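Side-chain contacts in phenol hydroxylase component phN (Pseudomonas stutzeri, PDB 3U52), which is the diiron-bearing component of a phenol hydroxylase and probably catalyses the oxygen-dependent hydroxylation of phenols: residues Lys98-Gly103 / Val208-Gly213; Gln143-Ala148 / Val223-Ser228; Met280-Pro285 / Gln334-Phe339. All coordinates share one frame; numbering follows the deposited sequence.

Interaction 1 (Lys98-Gly103 / Val208-Gly213); sequences KLFISG and VPFMSG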
ATOM      1  N   LYS A  98      -7.792  12.986  19.342  1.00 21.56           N
ATOM      2  CA  LYS A  98      -8.713  12.604  20.470  1.00 21.49           C
ATOM      3  C   LYS A  98     -10.079  13.232  20.244  1.00 22.64           C
ATOM      4  O   LYS A  98     -11.099  12.567  20.360  1.00 21.78           O
ATOM      5  CB  LYS A  98      -8.144  13.075  21.800  1.00 20.45           C
ATOM      6  CG  LYS A  98      -6.734  12.534  22.049  1.00 19.02           C
ATOM      7  CD  LYS A  98      -6.059  13.170  23.245  1.00 19.90           C
ATOM      8  CE  LYS A  98      -4.531  12.881  23.232  1.00 20.23           C
ATOM      9  NZ  LYS A  98      -3.924  13.248  24.547  1.00 25.49           N
ATOM     10  N   LEU A  99     -10.070  14.502  19.855  1.00 22.93           N
ATOM     11  CA  LEU A  99     -11.263  15.226  19.428  1.00 25.65           C
ATOM     12  C   LEU A  99     -11.935  14.583  18.200  1.00 25.32           C
ATOM     13  O   LEU A  99     -13.153  14.405  18.155  1.00 25.69           O
ATOM     14  CB  LEU A  99     -10.868  16.681  19.143  1.00 25.77           C
ATOM     15  CG  LEU A  99     -11.805  17.870  18.921  1.00 31.82           C
ATOM     16  CD1 LEU A  99     -13.007  17.941  19.909  1.00 32.64           C
ATOM     17  CD2 LEU A  99     -10.962  19.162  19.052  1.00 35.45           C
ATOM     18  N   PHE A 100     -11.150  14.236  17.210  1.00 25.20           N
ATOM     19  CA  PHE A 100     -11.682  13.574  16.033  1.00 26.26           C
ATOM     20  C   PHE A 100     -12.350  12.225  16.305  1.00 26.22           C
ATOM     21  O   PHE A 100     -13.484  12.026  15.878  1.00 26.54           O
ATOM     22  CB  PHE A 100     -10.599  13.391  14.984  1.00 27.83           C
ATOM     23  CG  PHE A 100     -11.135  12.945  13.632  1.00 32.41           C
ATOM     24  CD1 PHE A 100     -11.179  11.590  13.300  1.00 33.54           C
ATOM     25  CD2 PHE A 100     -11.595  13.878  12.700  1.00 36.60           C
ATOM     26  CE1 PHE A 100     -11.679  11.185  12.078  1.00 33.46           C
ATOM     27  CE2 PHE A 100     -12.103  13.461  11.445  1.00 36.81           C
ATOM     28  CZ  PHE A 100     -12.152  12.125  11.144  1.00 32.95           C
ATOM     29  N   ILE A 101     -11.660  11.310  16.987  1.00 24.08           N
ATOM     30  CA  ILE A 101     -12.204   9.965  17.246  1.00 23.19           C
ATOM     31  C   ILE A 101     -13.428   9.922  18.181  1.00 23.63           C
ATOM     32  O   ILE A 101     -14.255   9.000  18.084  1.00 21.51           O
ATOM     33  CB  ILE A 101     -11.115   9.001  17.757  1.00 23.74           C
ATOM     34  CG1 ILE A 101     -11.540   7.543  17.529  1.00 24.92           C
ATOM     35  CG2 ILE A 101     -10.800   9.269  19.270  1.00 24.69           C
ATOM     36  CD1 ILE A 101     -10.457   6.509  17.829  1.00 28.47           C
ATOM     37  N   SER A 102     -13.543  10.900  19.092  1.00 22.87           N
ATOM     38  CA  SER A 102     -14.651  10.922  20.024  1.00 23.70           C
ATOM     39  C   SER A 102     -15.811  11.832  19.572  1.00 24.36           C
ATOM     40  O   SER A 102     -16.977  11.625  19.982  1.00 22.55           O
ATOM     41  CB  SER A 102     -14.146  11.266  21.420  1.00 24.18           C
ATOM     42  OG  SER A 102     -13.482  12.493  21.399  1.00 27.04           O
ATOM     43  N   GLY A 103     -15.508  12.823  18.716  1.00 24.23           N
ATOM     44  CA  GLY A 103     -16.536  13.759  18.233  1.00 26.26           C
ATOM     45  C   GLY A 103     -16.929  13.711  16.763  1.00 28.00           C
ATOM     46  O   GLY A 103     -18.060  14.132  16.399  1.00 30.33           O
ATOM     47  N   VAL A 208     -10.803  20.124   5.192  1.00 34.93           N
ATOM     48  CA  VAL A 208      -9.508  20.759   4.911  1.00 34.68           C
ATOM     49  C   VAL A 208      -8.615  20.965   6.182  1.00 34.42           C
ATOM     50  O   VAL A 208      -7.445  20.567   6.183  1.00 34.74           O
ATOM     51  CB  VAL A 208      -9.642  22.051   4.067  1.00 34.48           C
ATOM     52  CG1 VAL A 208      -8.267  22.545   3.661  1.00 36.34           C
ATOM     53  CG2 VAL A 208     -10.512  21.805   2.766  1.00 32.95           C
ATOM     54  N   PRO A 209      -9.152  21.575   7.259  1.00 34.04           N
ATOM     55  CA  PRO A 209      -8.319  21.705   8.474  1.00 33.34           C
ATOM     56  C   PRO A 209      -7.770  20.401   9.044  1.00 32.82           C
ATOM     57  O   PRO A 209      -6.612  20.378   9.469  1.00 31.93           O
ATOM     58  CB  PRO A 209      -9.276  22.344   9.495  1.00 33.51           C
ATOM     59  CG  PRO A 209     -10.256  23.117   8.642  1.00 34.22           C
ATOM     60  CD  PRO A 209     -10.474  22.214   7.451  1.00 34.22           C
ATOM     61  N   PHE A 210      -8.579  19.338   9.084  1.00 32.13           N
ATOM     62  CA  PHE A 210      -8.111  18.081   9.680  1.00 31.64           C
ATOM     63  C   PHE A 210      -7.073  17.416   8.791  1.00 31.57           C
ATOM     64  O   PHE A 210      -6.018  16.988   9.291  1.00 30.90           O
ATOM     65  CB  PHE A 210      -9.245  17.094  10.029  1.00 32.20           C
ATOM     66  CG  PHE A 210      -9.843  17.304  11.416  1.00 33.09           C
ATOM     67  CD1 PHE A 210      -9.139  16.891  12.577  1.00 33.94           C
ATOM     68  CD2 PHE A 210     -11.099  17.941  11.574  1.00 30.25           C
ATOM     69  CE1 PHE A 210      -9.688  17.097  13.879  1.00 32.44           C
ATOM     70  CE2 PHE A 210     -11.666  18.151  12.856  1.00 32.47           C
ATOM     71  CZ  PHE A 210     -10.945  17.721  14.040  1.00 32.20           C
ATOM     72  N   MET A 211      -7.365  17.354   7.488  1.00 30.24           N
ATOM     73  CA  MET A 211      -6.530  16.621   6.552  1.00 29.54           C
ATOM     74  C   MET A 211      -5.278  17.411   6.166  1.00 28.85           C
ATOM     75  O   MET A 211      -4.211  16.843   6.078  1.00 27.21           O
ATOM     76  CB  MET A 211      -7.359  16.178   5.342  1.00 30.26           C
ATOM     77  CG  MET A 211      -8.679  15.423   5.749  1.00 30.43           C
ATOM     78  SD  MET A 211      -8.372  13.908   6.701  1.00 37.18           S
ATOM     79  CE  MET A 211      -9.860  13.682   7.596  1.00 29.94           C
ATOM     80  N   SER A 212      -5.368  18.725   5.981  1.00 28.52           N
ATOM     81  CA  SER A 212      -4.134  19.441   5.701  1.00 29.39           C
ATOM     82  C   SER A 212      -3.311  19.675   6.976  1.00 28.53           C
ATOM     83  O   SER A 212      -2.079  19.679   6.910  1.00 28.17           O
ATOM     84  CB  SER A 212      -4.346  20.682   4.833  1.00 30.20           C
ATOM     85  OG  SER A 212      -4.861  21.719   5.616  1.00 35.66           O
ATOM     86  N   GLY A 213      -3.966  19.753   8.146  1.00 27.04           N
ATOM     87  CA  GLY A 213      -3.245  19.724   9.436  1.00 25.90           C
ATOM     88  C   GLY A 213      -2.389  18.464   9.557  1.00 25.31           C
ATOM     89  O   GLY A 213      -1.238  18.522  10.007  1.00 24.68           O
TER

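Interaction 2 (Gln143-Ala148 / Val223-Ser228); sequences QTQQHA and VTFGFS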
ATOM      1  N   GLN A 143     -15.158   2.937   9.741  1.00 18.60           N
ATOM      2  CA  GLN A 143     -14.272   1.822  10.013  1.00 18.73           C
ATOM      3  C   GLN A 143     -12.825   2.138   9.692  1.00 18.94           C
ATOM      4  O   GLN A 143     -11.943   1.785  10.468  1.00 19.86           O
ATOM      5  CB  GLN A 143     -14.776   0.601   9.237  1.00 18.12           C
ATOM      6  CG  GLN A 143     -16.209   0.181   9.648  1.00 17.67           C
ATOM      7  CD  GLN A 143     -16.607  -1.127   9.017  1.00 17.72           C
ATOM      8  OE1 GLN A 143     -16.235  -1.399   7.870  1.00 20.33           O
ATOM      9  NE2 GLN A 143     -17.352  -1.954   9.755  1.00 15.60           N
ATOM     10  N   THR A 144     -12.554   2.777   8.568  1.00 19.58           N
ATOM     11  CA  THR A 144     -11.180   3.127   8.229  1.00 19.60           C
ATOM     12  C   THR A 144     -10.584   4.164   9.203  1.00 20.21           C
ATOM     13  O   THR A 144      -9.402   4.125   9.488  1.00 19.46           O
ATOM     14  CB  THR A 144     -11.028   3.622   6.775  1.00 20.35           C
ATOM     15  OG1 THR A 144     -11.703   4.858   6.628  1.00 23.30           O
ATOM     16  CG2 THR A 144     -11.615   2.635   5.765  1.00 21.07           C
ATOM     17  N   GLN A 145     -11.401   5.075   9.733  1.00 19.16           N
ATOM     18  CA  GLN A 145     -10.975   5.923  10.835  1.00 19.00           C
ATOM     19  C   GLN A 145     -10.614   5.133  12.100  1.00 19.18           C
ATOM     20  O   GLN A 145      -9.582   5.405  12.681  1.00 17.50           O
ATOM     21  CB  GLN A 145     -12.026   7.026  11.113  1.00 18.58           C
ATOM     22  CG  GLN A 145     -12.048   8.016   9.937  1.00 19.86           C
ATOM     23  CD  GLN A 145     -13.236   8.952   9.974  1.00 24.57           C
ATOM     24  OE1 GLN A 145     -13.904   9.035  10.994  1.00 21.99           O
ATOM     25  NE2 GLN A 145     -13.492   9.680   8.855  1.00 20.50           N
ATOM     26  N   GLN A 146     -11.402   4.115  12.485  1.00 19.96           N
ATOM     27  CA  GLN A 146     -11.022   3.285  13.635  1.00 20.28           C
ATOM     28  C   GLN A 146      -9.672   2.626  13.383  1.00 21.58           C
ATOM     29  O   GLN A 146      -8.867   2.452  14.323  1.00 21.73           O
ATOM     30  CB  GLN A 146     -12.013   2.165  13.920  1.00 21.19           C
ATOM     31  CG  GLN A 146     -13.419   2.626  14.257  1.00 22.51           C
ATOM     32  CD  GLN A 146     -13.475   3.504  15.495  1.00 27.70           C
ATOM     33  OE1 GLN A 146     -12.850   3.197  16.528  1.00 27.97           O
ATOM     34  NE2 GLN A 146     -14.253   4.591  15.413  1.00 25.41           N
ATOM     35  N   HIS A 147      -9.435   2.222  12.140  1.00 20.17           N
ATOM     36  CA  HIS A 147      -8.180   1.535  11.809  1.00 19.72           C
ATOM     37  C   HIS A 147      -7.042   2.532  11.769  1.00 19.48           C
ATOM     38  O   HIS A 147      -5.952   2.218  12.245  1.00 19.41           O
ATOM     39  CB  HIS A 147      -8.342   0.729  10.503  1.00 18.56           C
ATOM     40  CG  HIS A 147      -9.276  -0.439  10.660  1.00 17.64           C
ATOM     41  ND1 HIS A 147     -10.078  -0.908   9.648  1.00 22.12           N
ATOM     42  CD2 HIS A 147      -9.492  -1.259  11.708  1.00 21.03           C
ATOM     43  CE1 HIS A 147     -10.777  -1.939  10.073  1.00 21.14           C
ATOM     44  NE2 HIS A 147     -10.446  -2.167  11.325  1.00 20.62           N
ATOM     45  N   ALA A 148      -7.313   3.746  11.273  1.00 18.36           N
ATOM     46  CA  ALA A 148      -6.293   4.809  11.169  1.00 20.48           C
ATOM     47  C   ALA A 148      -5.745   5.216  12.529  1.00 22.05           C
ATOM     48  O   ALA A 148      -4.543   5.404  12.682  1.00 23.98           O
ATOM     49  CB  ALA A 148      -6.828   6.067  10.437  1.00 18.98           C
ATOM     50  N   VAL A 223      -3.426  11.680   6.719  1.00 23.82           N
ATOM     51  CA  VAL A 223      -3.422  12.319   5.424  1.00 23.70           C
ATOM     52  C   VAL A 223      -3.798  11.297   4.323  1.00 23.33           C
ATOM     53  O   VAL A 223      -4.507  11.634   3.371  1.00 22.27           O
ATOM     54  CB  VAL A 223      -2.153  13.134   5.127  1.00 24.82           C
ATOM     55  CG1 VAL A 223      -1.002  12.236   4.761  1.00 25.25           C
ATOM     56  CG2 VAL A 223      -2.443  14.084   3.975  1.00 28.10           C
ATOM     57  N   THR A 224      -3.384  10.049   4.516  1.00 22.93           N
ATOM     58  CA  THR A 224      -3.688   8.953   3.592  1.00 23.55           C
ATOM     59  C   THR A 224      -5.190   8.660   3.635  1.00 23.25           C
ATOM     60  O   THR A 224      -5.809   8.445   2.599  1.00 22.86           O
ATOM     61  CB  THR A 224      -2.886   7.683   3.958  1.00 23.93           C
ATOM     62  OG1 THR A 224      -1.488   7.985   3.848  1.00 25.40           O
ATOM     63  CG2 THR A 224      -3.232   6.499   3.014  1.00 25.94           C
ATOM     64  N   PHE A 225      -5.763   8.609   4.849  1.00 23.54           N
ATOM     65  CA  PHE A 225      -7.205   8.511   4.929  1.00 23.39           C
ATOM     66  C   PHE A 225      -7.851   9.671   4.137  1.00 22.73           C
ATOM     67  O   PHE A 225      -8.741   9.440   3.324  1.00 21.78           O
ATOM     68  CB  PHE A 225      -7.757   8.491   6.359  1.00 23.15           C
ATOM     69  CG  PHE A 225      -9.239   8.731   6.370  1.00 26.98           C
ATOM     70  CD1 PHE A 225     -10.111   7.718   5.932  1.00 28.74           C
ATOM     71  CD2 PHE A 225      -9.766   9.986   6.678  1.00 29.81           C
ATOM     72  CE1 PHE A 225     -11.488   7.950   5.842  1.00 31.29           C
ATOM     73  CE2 PHE A 225     -11.149  10.225   6.590  1.00 31.39           C
ATOM     74  CZ  PHE A 225     -12.006   9.204   6.166  1.00 29.98           C
ATOM     75  N   GLY A 226      -7.412  10.918   4.357  1.00 22.68           N
ATOM     76  CA  GLY A 226      -7.973  12.107   3.603  1.00 22.87           C
ATOM     77  C   GLY A 226      -7.865  12.035   2.079  1.00 24.00           C
ATOM     78  O   GLY A 226      -8.864  12.249   1.351  1.00 22.96           O
ATOM     79  N   PHE A 227      -6.679  11.718   1.570  1.00 24.50           N
ATOM     80  CA  PHE A 227      -6.545  11.458   0.129  1.00 26.62           C
ATOM     81  C   PHE A 227      -7.514  10.395  -0.355  1.00 25.75           C
ATOM     82  O   PHE A 227      -8.124  10.572  -1.377  1.00 26.33           O
ATOM     83  CB  PHE A 227      -5.102  11.060  -0.304  1.00 28.21           C
ATOM     84  CG  PHE A 227      -4.115  12.232  -0.326  1.00 32.31           C
ATOM     85  CD1 PHE A 227      -2.915  12.167   0.391  1.00 36.34           C
ATOM     86  CD2 PHE A 227      -4.402  13.394  -1.028  1.00 36.85           C
ATOM     87  CE1 PHE A 227      -2.004  13.256   0.407  1.00 38.33           C
ATOM     88  CE2 PHE A 227      -3.505  14.491  -1.017  1.00 41.03           C
ATOM     89  CZ  PHE A 227      -2.299  14.411  -0.298  1.00 36.65           C
ATOM     90  N   SER A 228      -7.628   9.294   0.383  1.00 26.87           N
ATOM     91  CA  SER A 228      -8.547   8.201   0.053  1.00 27.36           C
ATOM     92  C   SER A 228     -10.064   8.569   0.014  1.00 27.85           C
ATOM     93  O   SER A 228     -10.872   8.001  -0.758  1.00 28.00           O
ATOM     94  CB  SER A 228      -8.344   7.111   1.071  1.00 27.58           C
ATOM     95  OG  SER A 228      -8.589   5.905   0.436  1.00 31.38           O
TER

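Interaction 3 (Met280-Pro285 / Gln334-Phe339); sequences MDYMLP and QLWTTF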
ATOM      1  N   MET A 280      -7.776  23.935  14.667  1.00 22.14           N
ATOM      2  CA  MET A 280      -6.807  24.401  13.672  1.00 23.26           C
ATOM      3  C   MET A 280      -5.974  25.608  14.171  1.00 22.50           C
ATOM      4  O   MET A 280      -4.797  25.715  13.811  1.00 22.72           O
ATOM      5  CB  MET A 280      -7.451  24.694  12.308  1.00 23.68           C
ATOM      6  CG  MET A 280      -8.302  25.951  12.242  1.00 25.36           C
ATOM      7  SD  MET A 280      -9.258  26.025  10.702  1.00 28.94           S
ATOM      8  CE  MET A 280      -8.035  26.499   9.507  1.00 25.22           C
ATOM      9  N   ASP A 281      -6.556  26.491  14.985  1.00 19.91           N
ATOM     10  CA  ASP A 281      -5.791  27.650  15.459  1.00 20.06           C
ATOM     11  C   ASP A 281      -4.836  27.272  16.583  1.00 20.94           C
ATOM     12  O   ASP A 281      -3.723  27.843  16.651  1.00 20.57           O
ATOM     13  CB  ASP A 281      -6.701  28.785  15.942  1.00 19.90           C
ATOM     14  CG  ASP A 281      -7.277  29.603  14.793  1.00 20.03           C
ATOM     15  OD1 ASP A 281      -7.986  30.574  15.054  1.00 23.04           O
ATOM     16  OD2 ASP A 281      -6.992  29.316  13.614  1.00 19.72           O
ATOM     17  N   TYR A 282      -5.247  26.322  17.452  1.00 20.14           N
ATOM     18  CA  TYR A 282      -4.489  26.005  18.696  1.00 21.82           C
ATOM     19  C   TYR A 282      -3.868  24.605  18.807  1.00 22.71           C
ATOM     20  O   TYR A 282      -2.773  24.452  19.379  1.00 22.64           O
ATOM     21  CB  TYR A 282      -5.393  26.200  19.930  1.00 20.60           C
ATOM     22  CG  TYR A 282      -5.647  27.652  20.251  1.00 22.39           C
ATOM     23  CD1 TYR A 282      -6.690  28.370  19.629  1.00 18.64           C
ATOM     24  CD2 TYR A 282      -4.834  28.318  21.156  1.00 21.75           C
ATOM     25  CE1 TYR A 282      -6.903  29.723  19.884  1.00 16.69           C
ATOM     26  CE2 TYR A 282      -5.034  29.681  21.449  1.00 22.13           C
ATOM     27  CZ  TYR A 282      -6.067  30.365  20.826  1.00 22.55           C
ATOM     28  OH  TYR A 282      -6.219  31.691  21.141  1.00 21.79           O
ATOM     29  N   MET A 283      -4.576  23.579  18.329  1.00 22.66           N
ATOM     30  CA  MET A 283      -4.103  22.225  18.553  1.00 25.29           C
ATOM     31  C   MET A 283      -3.033  21.748  17.555  1.00 25.71           C
ATOM     32  O   MET A 283      -2.347  20.756  17.832  1.00 27.95           O
ATOM     33  CB  MET A 283      -5.247  21.226  18.638  1.00 24.79           C
ATOM     34  CG  MET A 283      -6.254  21.483  19.779  1.00 27.50           C
ATOM     35  SD  MET A 283      -7.327  20.049  19.726  1.00 31.80           S
ATOM     36  CE  MET A 283      -7.998  19.952  21.345  1.00 32.82           C
ATOM     37  N   LEU A 284      -2.895  22.434  16.423  1.00 25.35           N
ATOM     38  CA  LEU A 284      -1.874  22.051  15.435  1.00 24.80           C
ATOM     39  C   LEU A 284      -0.542  22.787  15.693  1.00 24.88           C
ATOM     40  O   LEU A 284      -0.519  24.017  15.661  1.00 25.05           O
ATOM     41  CB  LEU A 284      -2.369  22.325  14.001  1.00 23.66           C
ATOM     42  CG  LEU A 284      -3.701  21.699  13.550  1.00 23.77           C
ATOM     43  CD1 LEU A 284      -4.098  22.230  12.176  1.00 22.98           C
ATOM     44  CD2 LEU A 284      -3.626  20.159  13.550  1.00 20.99           C
ATOM     45  N   PRO A 285       0.548  22.036  16.007  1.00 25.22           N
ATOM     46  CA  PRO A 285       1.872  22.653  16.169  1.00 24.34           C
ATOM     47  C   PRO A 285       2.317  23.466  14.943  1.00 24.24           C
ATOM     48  O   PRO A 285       2.722  24.637  15.107  1.00 23.12           O
ATOM     49  CB  PRO A 285       2.797  21.444  16.433  1.00 23.76           C
ATOM     50  CG  PRO A 285       1.900  20.457  17.137  1.00 23.87           C
ATOM     51  CD  PRO A 285       0.571  20.593  16.389  1.00 24.13           C
ATOM     52  N   GLN A 334     -12.227  32.174  22.153  1.00 17.98           N
ATOM     53  CA  GLN A 334     -13.279  31.905  23.154  1.00 17.87           C
ATOM     54  C   GLN A 334     -13.361  30.411  23.522  1.00 17.90           C
ATOM     55  O   GLN A 334     -13.432  30.030  24.712  1.00 18.47           O
ATOM     56  CB  GLN A 334     -14.642  32.403  22.629  1.00 18.07           C
ATOM     57  CG  GLN A 334     -14.716  33.920  22.487  1.00 20.40           C
ATOM     58  CD  GLN A 334     -15.951  34.407  21.721  1.00 21.64           C
ATOM     59  OE1 GLN A 334     -16.459  33.743  20.812  1.00 22.15           O
ATOM     60  NE2 GLN A 334     -16.424  35.607  22.089  1.00 23.37           N
ATOM     61  N   LEU A 335     -13.307  29.543  22.529  1.00 18.09           N
ATOM     62  CA  LEU A 335     -13.413  28.128  22.794  1.00 19.05           C
ATOM     63  C   LEU A 335     -12.153  27.565  23.470  1.00 18.21           C
ATOM     64  O   LEU A 335     -12.257  26.720  24.356  1.00 16.64           O
ATOM     65  CB  LEU A 335     -13.711  27.378  21.489  1.00 20.33           C
ATOM     66  CG  LEU A 335     -15.208  27.405  21.218  1.00 24.21           C
ATOM     67  CD1 LEU A 335     -15.343  27.438  19.749  1.00 29.91           C
ATOM     68  CD2 LEU A 335     -15.743  26.106  21.796  1.00 25.75           C
ATOM     69  N   TRP A 336     -10.959  28.046  23.084  1.00 17.11           N
ATOM     70  CA  TRP A 336      -9.749  27.409  23.627  1.00 16.75           C
ATOM     71  C   TRP A 336      -9.694  27.713  25.096  1.00 17.48           C
ATOM     72  O   TRP A 336      -9.411  26.870  25.953  1.00 17.01           O
ATOM     73  CB  TRP A 336      -8.486  27.913  22.942  1.00 16.15           C
ATOM     74  CG  TRP A 336      -7.195  27.286  23.454  1.00 14.87           C
ATOM     75  CD1 TRP A 336      -6.186  27.914  24.173  1.00 15.15           C
ATOM     76  CD2 TRP A 336      -6.788  25.922  23.315  1.00 16.96           C
ATOM     77  NE1 TRP A 336      -5.165  27.021  24.428  1.00 16.80           N
ATOM     78  CE2 TRP A 336      -5.495  25.805  23.889  1.00 17.21           C
ATOM     79  CE3 TRP A 336      -7.366  24.791  22.701  1.00 19.01           C
ATOM     80  CZ2 TRP A 336      -4.790  24.609  23.892  1.00 16.59           C
ATOM     81  CZ3 TRP A 336      -6.660  23.606  22.713  1.00 16.79           C
ATOM     82  CH2 TRP A 336      -5.387  23.527  23.303  1.00 15.59           C
ATOM     83  N   THR A 337      -9.951  28.967  25.394  1.00 16.61           N
ATOM     84  CA  THR A 337     -10.066  29.430  26.799  1.00 19.29           C
ATOM     85  C   THR A 337     -11.167  28.677  27.677  1.00 17.42           C
ATOM     86  O   THR A 337     -10.932  28.327  28.870  1.00 15.21           O
ATOM     87  CB  THR A 337     -10.021  31.000  26.671  1.00 20.39           C
ATOM     88  OG1 THR A 337      -8.776  31.555  27.115  1.00 28.12           O
ATOM     89  CG2 THR A 337     -11.182  31.713  26.980  1.00 22.28           C
ATOM     90  N   THR A 338     -12.293  28.332  27.074  1.00 16.19           N
ATOM     91  CA  THR A 338     -13.302  27.460  27.676  1.00 17.53           C
ATOM     92  C   THR A 338     -12.758  26.073  27.965  1.00 17.72           C
ATOM     93  O   THR A 338     -12.910  25.563  29.086  1.00 17.47           O
ATOM     94  CB  THR A 338     -14.507  27.353  26.729  1.00 17.68           C
ATOM     95  OG1 THR A 338     -15.050  28.678  26.619  1.00 19.00           O
ATOM     96  CG2 THR A 338     -15.574  26.376  27.236  1.00 16.71           C
ATOM     97  N   PHE A 339     -12.114  25.451  26.972  1.00 18.00           N
ATOM     98  CA  PHE A 339     -11.613  24.097  27.145  1.00 18.59           C
ATOM     99  C   PHE A 339     -10.443  24.078  28.106  1.00 18.16           C
ATOM    100  O   PHE A 339     -10.312  23.143  28.913  1.00 18.66           O
ATOM    101  CB  PHE A 339     -11.275  23.442  25.808  1.00 19.53           C
ATOM    102  CG  PHE A 339     -12.502  22.879  25.092  1.00 22.04           C
ATOM    103  CD1 PHE A 339     -13.117  23.577  24.073  1.00 24.46           C
ATOM    104  CD2 PHE A 339     -13.041  21.673  25.484  1.00 24.53           C
ATOM    105  CE1 PHE A 339     -14.219  23.048  23.399  1.00 28.25           C
ATOM    106  CE2 PHE A 339     -14.128  21.117  24.811  1.00 26.58           C
ATOM    107  CZ  PHE A 339     -14.739  21.825  23.783  1.00 27.31           C
TER

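Interaction 1 (Lys98-Gly103 / Val208-Gly213)
Lys98 O, two residues ahead of the Phe100 that meets Phe210 across the contact, is gripped twice by Ser102: the hydroxyl OG donates to it at 2.6 Å and the helical amide N at 3.2 Å. The two donors reach Lys98 O from opposite faces of its carbonyl plane, so the OG bond is added to the regular helix bond without displacing it. Val208 O is likewise shared, taking bonds from N and OG of Ser212.

Between the helices the contact is aromatic. The Phe100 ring turns its edge to one face of Phe210, with centroids 5.2 Å apart and planes at 63°, a T-shaped pair somewhat short of perpendicular. Phe100 CD2 does the touching, 3.9 Å from Phe210 CD1 and lying over the centre of that ring. With CG anti to the backbone N (chi1 -169°), the CD2 side of the Phe100 ring is brought over the Phe210 face. Met211 adds a looser contact, its CE 4.5 Å from Phe100 CE2.

Phe100 also lines a xenon pocket. Helix 94-103 packs on helix 187-216, with helix 125-155 beside Phe100, helix 220-250 beside Met211, and helix 254-283 against Leu99 and Pro209.

Interaction 2 (Gln143-Ala148 / Val223-Ser228)
Gln145 and Phe225 meet through a CH-pi contact: CG of Gln145 stands over one face of the phenyl ring, 4.0 Å from its centroid and 14° off the normal. Gln145 CG lies anti to its carbonyl carbon (chi1 -68°), and the chain then runs extended, which carries the amide out beyond the CZ end of the ring, on the same side as CG. There NE2 of Gln145 comes within 3.1 Å of Phe225 CZ. The amide plane stands at 88° to the phenyl plane, so the two flat groups are nearly perpendicular and do not stack.

The second close approach sets a polar atom beside the ring. Thr144 OG1 lies 3.2 Å from Phe225 CE1 and approaches obliquely, while its hydrogen bond goes to Arg140 O, one turn back in its own helix.

These helices, 125-155 and 220-250, belong to the helical bundle of the carboxylate-bridged diiron hydroxylases: the first supplies the iron ligands Glu138 and His141, the second Glu233 and His236.

Hydrogen bonds leading out of the contact fix the amide of Gln145. Its OE1 is bonded to Ser105 OG and its NE2 to OE1 of Glu108, itself an iron ligand, which makes Gln145 a second-shell residue of the metal site. Apolar packing extends to a bound xenon atom, which touches Gln145, Ala148 and Phe225.

Interaction 3 (Met280-Pro285 / Gln334-Phe339)
Tyr282 and Trp336 lie nearly flat on one another in an offset stack: the phenol ring and the five-membered ring of the indole have centroids 4.0 Å apart and planes at 13°. The closest approach is at the pyrrole side, where Tyr282 CD2 comes within 3.3 Å of Trp336 CD1. The displacement is such that each residue also lays its CB over the other's ring. Trp336 CB sits 3.7 Å from the Tyr282 centroid and only 8° off the normal, while Tyr282 CB stands 3.8 Å from the centroid of the indole six-membered ring. The two CH-pi contacts are reciprocal and follow from the offset. A first torsion of -180° in Trp336, which sets CG opposite the backbone N, lays the indole along the face of the Tyr282 ring.

Met283 approaches obliquely at the benzo part of the indole, its CG 3.6 Å from Trp336 CZ3. Thus Tyr282 and Met283, consecutive residues in the pi-type turn at 280-283, meet different parts of the same side chain.

The polar atoms of both rings are engaged outside the two segments, which would hold each ring against rotation. Tyr282 OH is hydrogen-bonded with Tyr377 OH and His333 ND1, and Trp336 NE1 with Trp351 O. An alanine in place of Trp336 is likely to leave one face of Tyr282 without its stacking partner, Met283 CG without its support, and Trp351 O without this bond.

Trp351 meets the indole edge-to-face, and Tyr377 and Phe369 of helix 369-385 pack around the stacked pair. The arrangement is helix-helix packing through a buried aromatic cluster, joining helix 254-283 to helix 331-342, whose Phe339 lines a xenon pocket with Ile404 and Pro405.

How the interactions relate
From the N terminus, helix 94-103 enters interaction 1 first and helix 125-155 enters interaction 2 before either has met its partner. Helix 187-216 then closes interaction 1 over 104 intervening residues, and helix 220-250 closes interaction 2 over 74, so these two loops cross. Their side chains touch, with Phe100 CE1 3.3 Å from Gln145 OE1 and Met211 CE 3.8 Å from Phe225 CD2. Interaction 3 follows in series, closing a loop of 48 residues. It meets interaction 1 where Leu99 CD2 lies 3.8 Å from Met283 SD, but stays about 11 Å, nearest atoms, from interaction 2. By its centre, interaction 1 therefore lies between the other two; its helix 187-216 carries the iron ligand Glu199.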